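Alpha-L-rhamnosidase (Streptomyces avermitilis, PDB 3W5N) hydrolyses terminal alpha-L-rhamnose residues from alpha-L-rhamnosides, including citrus flavonoids and the arabinogalactan-protein gum arabic. Local coordinates at residues S595-F600 against T654-R659; G589-T594 against I616-R621; S626-T631 against A658-K663. All coordinates share one frame; numbering follows the deposited sequence.

Contact 1 of 3, residues S595-F600 against T654-R659; sequences SAPFTF and TMESAR. With RAM (alpha-L-rhamnopyranose), chain E.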
loop_
_atom_site.group_PDB
_atom_site.type_symbol
_atom_site.label_atom_id
_atom_site.label_comp_id
_atom_site.label_asym_id
_atom_site.label_seq_id
_atom_site.Cartn_x
_atom_site.Cartn_y
_atom_site.Cartn_z
ATOM N N SER A 595 6.485 8.531 0.596
ATOM C CA SER A 595 6.995 9.876 0.845
ATOM C C SER A 595 6.767 10.697 -0.407
ATOM O O SER A 595 7.649 10.814 -1.254
ATOM C CB SER A 595 8.475 9.852 1.261
ATOM O OG SER A 595 9.215 8.888 0.487
ATOM N N ALA A 596 5.543 11.201 -0.543
ATOM C CA ALA A 596 5.184 12.105 -1.637
ATOM C C ALA A 596 4.351 13.257 -1.091
ATOM O O ALA A 596 3.565 13.055 -0.160
ATOM C CB ALA A 596 4.438 11.350 -2.725
ATOM N N PRO A 597 4.512 14.473 -1.658
ATOM C CA PRO A 597 3.799 15.616 -1.103
ATOM C C PRO A 597 2.294 15.596 -1.407
ATOM O O PRO A 597 1.844 15.029 -2.419
ATOM C CB PRO A 597 4.444 16.817 -1.809
ATOM C CG PRO A 597 5.002 16.268 -3.072
ATOM C CD PRO A 597 5.443 14.867 -2.731
ATOM N N PHE A 598 1.527 16.241 -0.535
ATOM C CA PHE A 598 0.129 16.502 -0.836
ATOM C C PHE A 598 0.097 17.703 -1.774
ATOM O O PHE A 598 0.858 18.663 -1.594
ATOM C CB PHE A 598 -0.638 16.751 0.467
ATOM C CG PHE A 598 -0.790 15.506 1.289
ATOM C CD1 PHE A 598 -1.854 14.636 1.039
ATOM C CD2 PHE A 598 0.170 15.157 2.246
ATOM C CE1 PHE A 598 -1.998 13.457 1.766
ATOM C CE2 PHE A 598 0.042 13.969 2.960
ATOM C CZ PHE A 598 -1.041 13.126 2.716
ATOM N N THR A 599 -0.773 17.642 -2.771
ATOM C CA THR A 599 -0.683 18.570 -3.909
ATOM C C THR A 599 -1.982 19.309 -4.227
ATOM O O THR A 599 -2.082 19.993 -5.263
ATOM C CB THR A 599 -0.172 17.868 -5.185
ATOM O OG1 THR A 599 -0.967 16.706 -5.432
ATOM C CG2 THR A 599 1.330 17.464 -5.043
ATOM N N PHE A 600 -2.977 19.201 -3.346
ATOM C CA PHE A 600 -4.233 19.915 -3.564
ATOM C C PHE A 600 -4.804 20.420 -2.247
ATOM O O PHE A 600 -5.187 19.628 -1.377
ATOM C CB PHE A 600 -5.273 19.054 -4.312
ATOM C CG PHE A 600 -6.308 19.868 -5.057
ATOM C CD1 PHE A 600 -7.437 20.368 -4.407
ATOM C CD2 PHE A 600 -6.133 20.170 -6.410
ATOM C CE1 PHE A 600 -8.371 21.147 -5.093
ATOM C CE2 PHE A 600 -7.066 20.939 -7.093
ATOM C CZ PHE A 600 -8.186 21.434 -6.433
ATOM N N THR A 654 -4.655 15.020 -5.547
ATOM C CA THR A 654 -4.413 15.239 -4.117
ATOM C C THR A 654 -3.005 14.903 -3.602
ATOM O O THR A 654 -2.569 15.468 -2.605
ATOM C CB THR A 654 -5.489 14.558 -3.255
ATOM O OG1 THR A 654 -5.847 13.314 -3.840
ATOM C CG2 THR A 654 -6.732 15.421 -3.225
ATOM N N MET A 655 -2.313 13.973 -4.260
ATOM C CA MET A 655 -0.897 13.728 -3.931
ATOM C C MET A 655 -0.099 13.620 -5.214
ATOM O O MET A 655 -0.652 13.251 -6.261
ATOM C CB MET A 655 -0.718 12.434 -3.135
ATOM C CG MET A 655 -1.410 12.412 -1.788
ATOM S SD MET A 655 -1.108 10.896 -0.846
ATOM C CE MET A 655 0.592 11.127 -0.329
ATOM N N GLU A 656 1.192 13.939 -5.147
ATOM C CA GLU A 656 2.073 13.613 -6.262
ATOM C C GLU A 656 2.102 12.082 -6.358
ATOM O O GLU A 656 2.669 11.418 -5.493
ATOM C CB GLU A 656 3.486 14.208 -6.084
ATOM C CG GLU A 656 4.420 13.898 -7.278
ATOM C CD GLU A 656 5.228 12.617 -7.068
ATOM O OE1 GLU A 656 6.051 12.609 -6.128
ATOM O OE2 GLU A 656 5.045 11.613 -7.828
ATOM N N SER A 657 1.440 11.538 -7.378
ATOM C CA SER A 657 1.198 10.097 -7.490
ATOM C C SER A 657 1.928 9.496 -8.673
ATOM O O SER A 657 1.757 8.305 -8.971
ATOM C CB SER A 657 -0.318 9.795 -7.623
ATOM O OG SER A 657 -1.050 10.299 -6.509
ATOM N N ALA A 658 2.735 10.320 -9.345
ATOM C CA ALA A 658 3.484 9.873 -10.530
ATOM C C ALA A 658 4.485 8.778 -10.226
ATOM O O ALA A 658 4.455 7.736 -10.861
ATOM C CB ALA A 658 4.185 11.037 -11.190
ATOM N N ARG A 659 5.391 9.002 -9.285
ATOM C CA ARG A 659 6.385 7.960 -8.974
ATOM C C ARG A 659 5.680 6.703 -8.437
ATOM O O ARG A 659 6.035 5.581 -8.795
ATOM C CB ARG A 659 7.426 8.463 -7.967
ATOM C CG ARG A 659 8.347 9.570 -8.484
ATOM C CD ARG A 659 9.207 10.100 -7.334
ATOM N NE ARG A 659 8.356 10.712 -6.303
ATOM C CZ ARG A 659 8.572 10.621 -4.989
ATOM N NH1 ARG A 659 9.628 9.959 -4.508
ATOM N NH2 ARG A 659 7.720 11.204 -4.138
HETATM C C1 RAM E . -2.263 16.762 4.415
HETATM C C2 RAM E . -1.241 17.033 5.515
HETATM C C3 RAM E . -1.751 18.133 6.435
HETATM C C4 RAM E . -3.134 17.745 6.992
HETATM C C5 RAM E . -4.115 17.430 5.855
HETATM C C6 RAM E . -5.466 16.892 6.332
HETATM O O1 RAM E . -2.340 17.911 3.565
HETATM O O2 RAM E . -1.046 15.837 6.286
HETATM O O3 RAM E . -0.779 18.289 7.476
HETATM O O4 RAM E . -3.654 18.798 7.810
HETATM O O5 RAM E . -3.548 16.448 4.971
HETATM O O HOH W 1 10.547 10.251 -1.684
HETATM O O HOH W 2 -4.046 17.112 -0.817
#
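F598 and M655 lie side by side and point the same way, each with CG anti to its carbonyl carbon. The methionine then bends at its thioether (chi3 73°), which brings CE over one face of the phenyl ring, 4.2 Å from the F598 centroid, while SD stands oblique to it. The opposite face of the ring carries a rhamnose bound away from the catalytic and CBM67 sites, whose C1 lies 3.6 Å from F598 CD2. The backbones are joined by a single antiparallel bridge between F598 and M655, a non-hydrogen-bonded pair flanked by two bonds: T599 N donates to T654 O, and E656 N to P597 O at 3.0 Å, the latter nearly straight into the carbonyl. E656 is extended at chi1 and turned at chi2 (-92°), a shape that takes its carboxylate to R659. OE1 is held by both NE and NH2 of R659, and OE2 accepts from R659 N. R659 NH2 also reaches S595 O at 2.9 Å, close to the guanidinium plane. The bond from R659 N caps the start of helix 658-671 in the (alpha/alpha)6-barrel of GH78, and M655 with F598 forms a Met-aromatic contact.

Contact 2 of 3, residues G589-T594 against I616-R621; sequences GRVMHT and ITWGQR. With RAM (alpha-L-rhamnopyranose), chain E.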
loop_
_atom_site.group_PDB
_atom_site.type_symbol
_atom_site.label_atom_id
_atom_site.label_comp_id
_atom_site.label_asym_id
_atom_site.label_seq_id
_atom_site.Cartn_x
_atom_site.Cartn_y
_atom_site.Cartn_z
ATOM N N GLY A 589 -0.461 7.523 17.422
ATOM C CA GLY A 589 -0.433 6.894 16.093
ATOM C C GLY A 589 0.701 7.475 15.267
ATOM O O GLY A 589 0.971 8.689 15.330
ATOM N N ARG A 590 1.398 6.618 14.526
ATOM C CA ARG A 590 2.446 7.075 13.607
ATOM C C ARG A 590 1.958 6.750 12.190
ATOM O O ARG A 590 1.913 5.589 11.781
ATOM C CB ARG A 590 3.790 6.392 13.918
ATOM C CG ARG A 590 4.304 6.675 15.337
ATOM C CD ARG A 590 5.630 5.981 15.589
ATOM N NE ARG A 590 5.467 4.558 15.382
ATOM C CZ ARG A 590 6.419 3.720 14.961
ATOM N NH1 ARG A 590 7.656 4.136 14.720
ATOM N NH2 ARG A 590 6.118 2.438 14.803
ATOM N N VAL A 591 1.567 7.790 11.460
ATOM C CA VAL A 591 0.950 7.656 10.142
ATOM C C VAL A 591 2.066 7.431 9.106
ATOM O O VAL A 591 2.967 8.249 8.988
ATOM C CB VAL A 591 0.176 8.923 9.747
ATOM C CG1 VAL A 591 -0.398 8.783 8.338
ATOM C CG2 VAL A 591 -0.953 9.210 10.748
ATOM N N MET A 592 1.964 6.334 8.368
ATOM C CA MET A 592 2.992 5.930 7.410
ATOM C C MET A 592 2.416 5.768 6.034
ATOM O O MET A 592 1.386 5.107 5.877
ATOM C CB MET A 592 3.573 4.569 7.808
ATOM C CG MET A 592 4.290 4.582 9.139
ATOM S SD MET A 592 4.867 2.924 9.583
ATOM C CE MET A 592 5.513 3.266 11.221
ATOM N N HIS A 593 3.124 6.303 5.031
ATOM C CA HIS A 593 2.755 6.118 3.621
ATOM C C HIS A 593 3.911 6.520 2.703
ATOM O O HIS A 593 4.937 6.986 3.173
ATOM C CB HIS A 593 1.458 6.886 3.253
ATOM C CG HIS A 593 1.469 8.333 3.639
ATOM N ND1 HIS A 593 2.204 9.283 2.957
ATOM C CD2 HIS A 593 0.817 8.999 4.629
ATOM C CE1 HIS A 593 2.023 10.467 3.530
ATOM N NE2 HIS A 593 1.178 10.319 4.536
ATOM N N THR A 594 3.744 6.323 1.397
ATOM C CA THR A 594 4.764 6.791 0.437
ATOM C C THR A 594 5.179 8.254 0.682
ATOM O O THR A 594 4.338 9.110 0.951
ATOM C CB THR A 594 4.307 6.556 -1.021
ATOM O OG1 THR A 594 5.403 6.812 -1.917
ATOM C CG2 THR A 594 3.106 7.443 -1.362
ATOM N N ILE A 616 -11.196 11.876 1.668
ATOM C CA ILE A 616 -10.568 11.434 0.411
ATOM C C ILE A 616 -9.037 11.352 0.585
ATOM O O ILE A 616 -8.417 10.336 0.205
ATOM C CB ILE A 616 -10.941 12.382 -0.771
ATOM C CG1 ILE A 616 -12.416 12.162 -1.182
ATOM C CG2 ILE A 616 -10.005 12.160 -1.964
ATOM C CD1 ILE A 616 -13.028 13.313 -1.984
ATOM N N THR A 617 -8.433 12.405 1.135
ATOM C CA THR A 617 -6.959 12.456 1.259
ATOM C C THR A 617 -6.479 11.454 2.293
ATOM O O THR A 617 -5.369 10.939 2.178
ATOM C CB THR A 617 -6.400 13.858 1.602
ATOM O OG1 THR A 617 -6.819 14.245 2.920
ATOM C CG2 THR A 617 -6.868 14.930 0.564
ATOM N N TRP A 618 -7.315 11.171 3.299
ATOM C CA TRP A 618 -6.975 10.135 4.275
ATOM C C TRP A 618 -7.131 8.689 3.720
ATOM O O TRP A 618 -6.307 7.813 4.019
ATOM C CB TRP A 618 -7.730 10.369 5.612
ATOM C CG TRP A 618 -7.060 11.405 6.495
ATOM C CD1 TRP A 618 -7.377 12.730 6.611
ATOM C CD2 TRP A 618 -5.965 11.172 7.393
ATOM N NE1 TRP A 618 -6.532 13.343 7.514
ATOM C CE2 TRP A 618 -5.652 12.407 8.003
ATOM C CE3 TRP A 618 -5.198 10.038 7.713
ATOM C CZ2 TRP A 618 -4.622 12.540 8.962
ATOM C CZ3 TRP A 618 -4.157 10.174 8.649
ATOM C CH2 TRP A 618 -3.888 11.413 9.261
ATOM N N GLY A 619 -8.163 8.437 2.913
ATOM C CA GLY A 619 -8.348 7.153 2.242
ATOM C C GLY A 619 -7.219 6.894 1.256
ATOM O O GLY A 619 -6.718 5.777 1.143
ATOM N N GLN A 620 -6.784 7.952 0.571
ATOM C CA GLN A 620 -5.673 7.802 -0.356
ATOM C C GLN A 620 -4.381 7.463 0.395
ATOM O O GLN A 620 -3.717 6.469 0.079
ATOM C CB GLN A 620 -5.443 9.081 -1.145
ATOM C CG GLN A 620 -4.260 8.969 -2.122
ATOM C CD GLN A 620 -4.083 10.218 -2.979
ATOM O OE1 GLN A 620 -3.279 10.253 -3.937
ATOM N NE2 GLN A 620 -4.777 11.258 -2.608
ATOM N N ARG A 621 -4.013 8.287 1.364
ATOM C CA ARG A 621 -2.714 8.094 2.004
ATOM C C ARG A 621 -2.686 6.779 2.746
ATOM O O ARG A 621 -1.651 6.104 2.793
ATOM C CB ARG A 621 -2.342 9.265 2.915
ATOM C CG ARG A 621 -3.057 9.280 4.263
ATOM C CD ARG A 621 -2.676 10.554 4.983
ATOM N NE ARG A 621 -3.575 11.640 4.581
ATOM C CZ ARG A 621 -3.495 12.898 5.009
ATOM N NH1 ARG A 621 -2.512 13.265 5.824
ATOM N NH2 ARG A 621 -4.389 13.803 4.589
HETATM C C1 RAM E . -2.263 16.762 4.415
HETATM C C2 RAM E . -1.241 17.033 5.515
HETATM C C3 RAM E . -1.751 18.133 6.435
HETATM C C4 RAM E . -3.134 17.745 6.992
HETATM C C5 RAM E . -4.115 17.430 5.855
HETATM C C6 RAM E . -5.466 16.892 6.332
HETATM O O1 RAM E . -2.340 17.911 3.565
HETATM O O2 RAM E . -1.046 15.837 6.286
HETATM O O3 RAM E . -0.779 18.289 7.476
HETATM O O4 RAM E . -3.654 18.798 7.810
HETATM O O5 RAM E . -3.548 16.448 4.971
HETATM O O HOH W 3 -1.154 6.356 5.753
HETATM O O HOH W 4 -0.044 12.283 6.365
#
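H593 and V591, on one side of strand 587-594, pack against R621 and W618 of helix 607-622, a sheet-to-helix contact joining the concanavalin-like region to the 6-hairpin glycosidase domain. The axes of the short strand and helix segments pass 9.8 Å apart, their directions 72° apart. Packing is tightest at H593. H593 CB comes within 3.2 Å of R621 O, and R621 CB lies over one face of the imidazole, 4.0 Å from the H593 ring centroid. Both residues place CG between backbone N and carbonyl carbon (chi1 52° for H593, 77° for R621), which sets the ring across the start of the arginine chain; imidazole and guanidinium planes stand nearly perpendicular. H593 ND1 donates to T594 O, fixing the rotation of the ring.

V591 makes a lighter touch, its CG2 meeting the rim of the W618 indole in the ring plane, 3.9 Å from W618 CZ3. One face of that indole is spread under the R621 guanidinium, the two flat groups centred on each other. R621 is further held side-on by T617, NE bonding to T617 O and NH2 to T617 OG1.

The looser side of the contact is bridged by two waters. One donates to M592 O and, weakly, to R621 O; the other links H593 NE2 with R621 NH1. At the end of R621 sits a rhamnose, held from the helix and also bonded by K484. Its methyl carbon C6 lies near W618 NE1, and the arginine holds the sugar with two nitrogens: R621 NH1 donates to O2 at 3.0 Å, and NH2 of R621 reaches the ring oxygen O5 at 2.8 Å.

Contact 3 of 3, residues S626-T631 against A658-K663; sequences SVPTDT and ARFLTK. With RAM (alpha-L-rhamnopyranose), chain C.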
loop_
_atom_site.group_PDB
_atom_site.type_symbol
_atom_site.label_atom_id
_atom_site.label_comp_id
_atom_site.label_asym_id
_atom_site.label_seq_id
_atom_site.Cartn_x
_atom_site.Cartn_y
_atom_site.Cartn_z
ATOM N N SER A 626 3.642 1.356 -0.473
ATOM C CA SER A 626 4.349 0.474 -1.439
ATOM C C SER A 626 3.541 0.118 -2.698
ATOM O O SER A 626 4.056 0.218 -3.824
ATOM C CB SER A 626 4.924 -0.811 -0.773
ATOM O OG SER A 626 5.675 -1.538 -1.745
ATOM N N VAL A 627 2.290 -0.310 -2.520
ATOM C CA VAL A 627 1.389 -0.595 -3.640
ATOM C C VAL A 627 0.048 0.079 -3.336
ATOM O O VAL A 627 -0.286 0.244 -2.164
ATOM C CB VAL A 627 1.162 -2.118 -3.880
ATOM C CG1 VAL A 627 2.475 -2.853 -4.137
ATOM C CG2 VAL A 627 0.389 -2.777 -2.738
ATOM N N PRO A 628 -0.710 0.480 -4.370
ATOM C CA PRO A 628 -2.041 1.043 -4.110
ATOM C C PRO A 628 -3.034 -0.058 -3.709
ATOM O O PRO A 628 -3.408 -0.893 -4.536
ATOM C CB PRO A 628 -2.420 1.702 -5.440
ATOM C CG PRO A 628 -1.676 0.914 -6.468
ATOM C CD PRO A 628 -0.385 0.475 -5.811
ATOM N N THR A 629 -3.422 -0.059 -2.433
ATOM C CA THR A 629 -4.206 -1.151 -1.886
ATOM C C THR A 629 -5.693 -0.862 -1.886
ATOM O O THR A 629 -6.112 0.308 -1.922
ATOM C CB THR A 629 -3.766 -1.530 -0.450
ATOM O OG1 THR A 629 -3.728 -0.357 0.377
ATOM C CG2 THR A 629 -2.390 -2.170 -0.461
ATOM N N ASP A 630 -6.471 -1.944 -1.828
ATOM C CA ASP A 630 -7.912 -1.850 -1.632
ATOM C C ASP A 630 -8.255 -1.428 -0.202
ATOM O O ASP A 630 -9.071 -0.541 0.004
ATOM C CB ASP A 630 -8.589 -3.175 -1.970
ATOM C CG ASP A 630 -8.103 -4.355 -1.100
ATOM O OD1 ASP A 630 -6.918 -4.497 -0.762
ATOM O OD2 ASP A 630 -8.952 -5.173 -0.760
ATOM N N THR A 631 -7.613 -2.057 0.777
ATOM C CA THR A 631 -7.837 -1.753 2.191
ATOM C C THR A 631 -6.536 -1.972 2.947
ATOM O O THR A 631 -5.759 -2.834 2.573
ATOM C CB THR A 631 -8.951 -2.637 2.802
ATOM O OG1 THR A 631 -8.851 -2.597 4.226
ATOM C CG2 THR A 631 -8.792 -4.078 2.378
ATOM N N ALA A 658 2.735 10.320 -9.345
ATOM C CA ALA A 658 3.484 9.873 -10.530
ATOM C C ALA A 658 4.485 8.778 -10.226
ATOM O O ALA A 658 4.455 7.736 -10.861
ATOM C CB ALA A 658 4.185 11.037 -11.190
ATOM N N ARG A 659 5.391 9.002 -9.285
ATOM C CA ARG A 659 6.385 7.960 -8.974
ATOM C C ARG A 659 5.680 6.703 -8.437
ATOM O O ARG A 659 6.035 5.581 -8.795
ATOM C CB ARG A 659 7.426 8.463 -7.967
ATOM C CG ARG A 659 8.347 9.570 -8.484
ATOM C CD ARG A 659 9.207 10.100 -7.334
ATOM N NE ARG A 659 8.356 10.712 -6.303
ATOM C CZ ARG A 659 8.572 10.621 -4.989
ATOM N NH1 ARG A 659 9.628 9.959 -4.508
ATOM N NH2 ARG A 659 7.720 11.204 -4.138
ATOM N N PHE A 660 4.662 6.910 -7.589
ATOM C CA PHE A 660 3.979 5.804 -6.947
ATOM C C PHE A 660 3.291 4.895 -7.968
ATOM O O PHE A 660 3.468 3.667 -7.930
ATOM C CB PHE A 660 2.955 6.298 -5.904
ATOM C CG PHE A 660 2.514 5.217 -4.950
ATOM C CD1 PHE A 660 3.411 4.672 -4.028
ATOM C CD2 PHE A 660 1.223 4.710 -4.995
ATOM C CE1 PHE A 660 3.017 3.674 -3.138
ATOM C CE2 PHE A 660 0.822 3.703 -4.113
ATOM C CZ PHE A 660 1.725 3.179 -3.194
ATOM N N LEU A 661 2.517 5.503 -8.864
ATOM C CA LEU A 661 1.762 4.721 -9.855
ATOM C C LEU A 661 2.637 4.282 -11.039
ATOM O O LEU A 661 2.360 3.261 -11.655
ATOM C CB LEU A 661 0.497 5.468 -10.279
ATOM C CG LEU A 661 -0.457 5.681 -9.087
ATOM C CD1 LEU A 661 -1.680 6.437 -9.573
ATOM C CD2 LEU A 661 -0.844 4.346 -8.449
ATOM N N THR A 662 3.710 5.021 -11.332
ATOM C CA THR A 662 4.731 4.512 -12.277
ATOM C C THR A 662 5.310 3.180 -11.797
ATOM O O THR A 662 5.376 2.193 -12.565
ATOM C CB THR A 662 5.853 5.543 -12.526
ATOM O OG1 THR A 662 5.296 6.697 -13.164
ATOM C CG2 THR A 662 6.946 4.969 -13.448
ATOM N N LYS A 663 5.705 3.148 -10.527
ATOM C CA LYS A 663 6.194 1.937 -9.889
ATOM C C LYS A 663 5.127 0.846 -9.986
ATOM O O LYS A 663 5.433 -0.292 -10.376
ATOM C CB LYS A 663 6.567 2.225 -8.417
ATOM C CG LYS A 663 7.149 1.050 -7.659
ATOM C CD LYS A 663 6.065 0.298 -6.917
ATOM C CE LYS A 663 6.669 -0.780 -6.048
ATOM N NZ LYS A 663 5.573 -1.680 -5.556
HETATM C C1 RAM C . -12.725 -6.719 -2.859
HETATM C C2 RAM C . -11.462 -5.840 -2.900
HETATM C C3 RAM C . -11.573 -4.714 -3.954
HETATM C C4 RAM C . -12.473 -5.021 -5.164
HETATM C C5 RAM C . -12.578 -6.513 -5.313
HETATM C C6 RAM C . -13.425 -6.808 -6.556
HETATM O O1 RAM C . -12.460 -7.984 -2.241
HETATM O O2 RAM C . -11.198 -5.358 -1.556
HETATM O O3 RAM C . -12.169 -3.553 -3.395
HETATM O O4 RAM C . -11.969 -4.470 -6.401
HETATM O O5 RAM C . -13.230 -7.024 -4.152
HETATM O O HOH W 5 3.014 1.439 -6.115
#
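S626 and K663 are joined by the hydrogen bond that crosses this contact: K663 NZ donates to S626 O at 3.0 Å, approaching from above the carbonyl plane. The lysine leaves helix 658-671 with CG anti to its backbone N and then bends at chi2 (-93°), which carries its ammonium group to the loop. There it also forms a salt bridge with D667, which probably balances the charge of the buried lysine, and donates to W347 O. S626 O has a second donor, a water that also donates to F660 O and sits over the centre of one face of the F660 ring. At the edge of that ring, near its plane, stands S626 N, 3.6 Å from F660 CE1. The serine hydroxyl turns instead to W347 N.

At V627 the backbone passes the end of the phenyl ring, V627 C lying 3.5 Å from F660 CZ, while CG1 packs beside K663 NZ. P628 follows and slides past F660 in the opposite direction, its CD 3.8 Å from F660 CE2. P628 CG also meets L661 CD2. The loop then turns away from helix 658-671: T629 OG1 bonds to N623, and D630 enters the catalytic pocket, where its OD2 meets O2 of a bound rhamnose at a modelled distance too short to be taken at face value. That sugar is also held by E636, D643, W695 and H916.

Within the (alpha/alpha)6-barrel of the GH78 catalytic domain, the loop thus runs from helix 607-622 toward helix 641-654, whose I644 touches both P628 and L661. F624 stacks on F660, L706 of helix 698-710 packs against L661, and W664, further along helix 658-671, lies against P628.

Contacts 1 and 3 share A658 and R659 at the start of helix 658-671, with their centres about 11 Å apart; in the first the helix start meets the loop after strand 587-594, in the second the helix meets the loop that reaches the catalytic pocket. Contacts 1 and 2, about 12 Å between centres, alternate along the chain and border the same rhamnose: F598 CZ packs 3.4 Å from R621 CZ beside it. This sugar is distinct from the one at D630 in contact 3, which lies in the active-site pocket. Contacts 2 and 3, with centres about 13 Å apart, meet where T594 OG1 approaches F660 CD1 at 3.6 Å.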